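PDB 3IGH: uncharacterized metal-dependent hydrolase from Pyrococcus horikoshii, which is of unknown function but probably acts as a metal-dependent hydrolase of carbon-nitrogen bonds other than peptide bonds. Local coordinates for residues Val231-Pro237 with Leu256-Lys262. Numbering follows the deposited sequence.
Sequences VFAYVTP and LTIAGVK. With SO4 (sulfate ion), chain B.
A233 O receives two backbone donors, A259 N at 3.0 Å and G260 N at 3.1 Å, because the parallel pairing of 231-235 with 256-262 slips by one residue there: a beta bulge. Before the slip A233 pairs with I258; after it Y234 pairs with G260. The extra residue, A259, has a small methyl that fits beside its neighbours, its CB lying 3.9 Å from F232 CB and 3.8 Å from Y234 CE1. G260 suits the next position: its NH lies over one face of the Y234 ring, where a side chain would collide. V261 O meets that ring at its edge, 3.7 Å from CD2. F232 turns a face to T257, whose OG1 sits 3.4 Å from CE1; CG of F232 stands anti to the carbonyl carbon (chi1 -67°), bringing the ring over that hydroxyl. Deep in the protein, Y234 OH is hydrogen-bonded to D310. On the other face the aliphatic contact is looser, with V235 CG2 and V261 CG2 4.5 Å apart, and helix 212-223 covers L256 and I258. Partly exposed T236 and P237 mark the C-terminal margin, where T236 caps helix 237-246. K262 runs out on the face of F232 and Y234, its NZ 2.8 Å from O4 of a sulfate probably from the crystallisation liquor. It joins H339 and, from strands 58-68 and 310-315, H67 and H314 at the C-terminal mouth typical of amidohydrolase TIM barrels.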
loop_
_atom_site.group_PDB
_atom_site.type_symbol
_atom_site.label_atom_id
_atom_site.label_comp_id
_atom_site.label_asym_id
_atom_site.label_seq_id
_atom_site.Cartn_x
_atom_site.Cartn_y
_atom_site.Cartn_z
ATOM N N VAL A 231 -10.618 5.153 -3.144
ATOM C CA VAL A 231 -10.660 4.338 -4.350
ATOM C C VAL A 231 -10.341 2.888 -3.999
ATOM O O VAL A 231 -9.240 2.581 -3.543
ATOM C CB VAL A 231 -9.667 4.857 -5.420
ATOM C CG1 VAL A 231 -9.684 3.954 -6.667
ATOM C CG2 VAL A 231 -9.975 6.312 -5.798
ATOM N N PHE A 232 -11.305 2.001 -4.229
ATOM C CA PHE A 232 -11.092 0.569 -4.068
ATOM C C PHE A 232 -10.873 -0.029 -5.466
ATOM O O PHE A 232 -11.822 -0.218 -6.238
ATOM C CB PHE A 232 -12.268 -0.067 -3.298
ATOM C CG PHE A 232 -12.344 0.386 -1.859
ATOM C CD1 PHE A 232 -11.812 -0.407 -0.840
ATOM C CD2 PHE A 232 -12.885 1.638 -1.525
ATOM C CE1 PHE A 232 -11.832 0.024 0.489
ATOM C CE2 PHE A 232 -12.919 2.080 -0.195
ATOM C CZ PHE A 232 -12.385 1.269 0.812
ATOM N N ALA A 233 -9.611 -0.302 -5.786
ATOM C CA ALA A 233 -9.213 -0.724 -7.132
ATOM C C ALA A 233 -9.450 -2.207 -7.374
ATOM O O ALA A 233 -8.906 -3.057 -6.674
ATOM C CB ALA A 233 -7.753 -0.376 -7.401
ATOM N N TYR A 234 -10.270 -2.503 -8.373
ATOM C CA TYR A 234 -10.440 -3.875 -8.841
ATOM C C TYR A 234 -9.742 -3.991 -10.179
ATOM O O TYR A 234 -10.200 -3.446 -11.189
ATOM C CB TYR A 234 -11.924 -4.247 -8.937
ATOM C CG TYR A 234 -12.571 -4.528 -7.594
ATOM C CD1 TYR A 234 -12.871 -3.489 -6.706
ATOM C CD2 TYR A 234 -12.917 -5.836 -7.224
ATOM C CE1 TYR A 234 -13.473 -3.747 -5.468
ATOM C CE2 TYR A 234 -13.530 -6.104 -5.980
ATOM C CZ TYR A 234 -13.800 -5.047 -5.116
ATOM O OH TYR A 234 -14.404 -5.279 -3.904
ATOM N N VAL A 235 -8.616 -4.693 -10.169
ATOM C CA VAL A 235 -7.734 -4.768 -11.318
ATOM C C VAL A 235 -8.177 -5.801 -12.368
ATOM O O VAL A 235 -8.980 -6.693 -12.098
ATOM C CB VAL A 235 -6.273 -5.048 -10.870
ATOM C CG1 VAL A 235 -5.813 -4.027 -9.808
ATOM C CG2 VAL A 235 -6.120 -6.469 -10.322
ATOM N N THR A 236 -7.649 -5.665 -13.579
ATOM C CA THR A 236 -7.859 -6.653 -14.631
ATOM C C THR A 236 -7.029 -7.895 -14.282
ATOM O O THR A 236 -6.065 -7.788 -13.507
ATOM C CB THR A 236 -7.378 -6.116 -16.004
ATOM O OG1 THR A 236 -5.976 -5.851 -15.931
ATOM C CG2 THR A 236 -8.121 -4.827 -16.391
ATOM N N PRO A 237 -7.402 -9.079 -14.825
ATOM C CA PRO A 237 -6.555 -10.277 -14.677
ATOM C C PRO A 237 -5.091 -10.095 -15.091
ATOM O O PRO A 237 -4.208 -10.695 -14.479
ATOM C CB PRO A 237 -7.228 -11.295 -15.603
ATOM C CG PRO A 237 -8.672 -10.913 -15.575
ATOM C CD PRO A 237 -8.650 -9.390 -15.554
ATOM N N LEU A 256 -6.078 5.089 -1.500
ATOM C CA LEU A 256 -6.085 3.967 -2.431
ATOM C C LEU A 256 -6.025 2.629 -1.701
ATOM O O LEU A 256 -5.158 2.410 -0.843
ATOM C CB LEU A 256 -4.900 4.082 -3.406
ATOM C CG LEU A 256 -4.699 2.961 -4.440
ATOM C CD1 LEU A 256 -5.876 2.927 -5.440
ATOM C CD2 LEU A 256 -3.362 3.128 -5.170
ATOM N N THR A 257 -6.946 1.740 -2.058
ATOM C CA THR A 257 -6.909 0.346 -1.643
ATOM C C THR A 257 -6.734 -0.532 -2.879
ATOM O O THR A 257 -7.515 -0.428 -3.838
ATOM C CB THR A 257 -8.231 -0.067 -0.953
ATOM O OG1 THR A 257 -8.524 0.860 0.096
ATOM C CG2 THR A 257 -8.150 -1.490 -0.370
ATOM N N ILE A 258 -5.720 -1.394 -2.865
ATOM C CA ILE A 258 -5.651 -2.481 -3.846
ATOM C C ILE A 258 -6.653 -3.497 -3.320
ATOM O O ILE A 258 -6.406 -4.138 -2.300
ATOM C CB ILE A 258 -4.217 -3.079 -3.950
ATOM C CG1 ILE A 258 -3.182 -1.966 -4.178
ATOM C CG2 ILE A 258 -4.142 -4.162 -5.052
ATOM C CD1 ILE A 258 -3.454 -1.061 -5.402
ATOM N N ALA A 259 -7.804 -3.594 -3.974
ATOM C CA ALA A 259 -8.963 -4.268 -3.376
ATOM C C ALA A 259 -9.257 -5.665 -3.944
ATOM O O ALA A 259 -9.640 -6.568 -3.207
ATOM C CB ALA A 259 -10.224 -3.377 -3.499
ATOM N N GLY A 260 -9.123 -5.834 -5.251
ATOM C CA GLY A 260 -9.574 -7.080 -5.869
ATOM C C GLY A 260 -9.275 -7.206 -7.346
ATOM O O GLY A 260 -8.506 -6.425 -7.897
ATOM N N VAL A 261 -9.882 -8.214 -7.963
ATOM C CA VAL A 261 -9.809 -8.433 -9.409
ATOM C C VAL A 261 -11.238 -8.407 -9.962
ATOM O O VAL A 261 -12.191 -8.782 -9.266
ATOM C CB VAL A 261 -9.106 -9.799 -9.753
ATOM C CG1 VAL A 261 -9.928 -10.992 -9.264
ATOM C CG2 VAL A 261 -8.820 -9.931 -11.257
ATOM N N LYS A 262 -11.377 -7.978 -11.213
ATOM C CA LYS A 262 -12.667 -7.954 -11.879
ATOM C C LYS A 262 -12.706 -8.973 -13.027
ATOM O O LYS A 262 -11.838 -8.973 -13.896
ATOM C CB LYS A 262 -12.983 -6.533 -12.373
ATOM C CG LYS A 262 -14.217 -6.398 -13.275
ATOM C CD LYS A 262 -15.501 -6.843 -12.592
ATOM C CE LYS A 262 -16.683 -6.757 -13.552
ATOM N NZ LYS A 262 -16.982 -5.371 -13.987
HETATM S S SO4 B . -19.059 -3.759 -16.502
HETATM O O1 SO4 B . -18.058 -2.863 -15.961
HETATM O O2 SO4 B . -20.306 -3.029 -16.672
HETATM O O3 SO4 B . -18.624 -4.225 -17.812
HETATM O O4 SO4 B . -19.269 -4.872 -15.569
#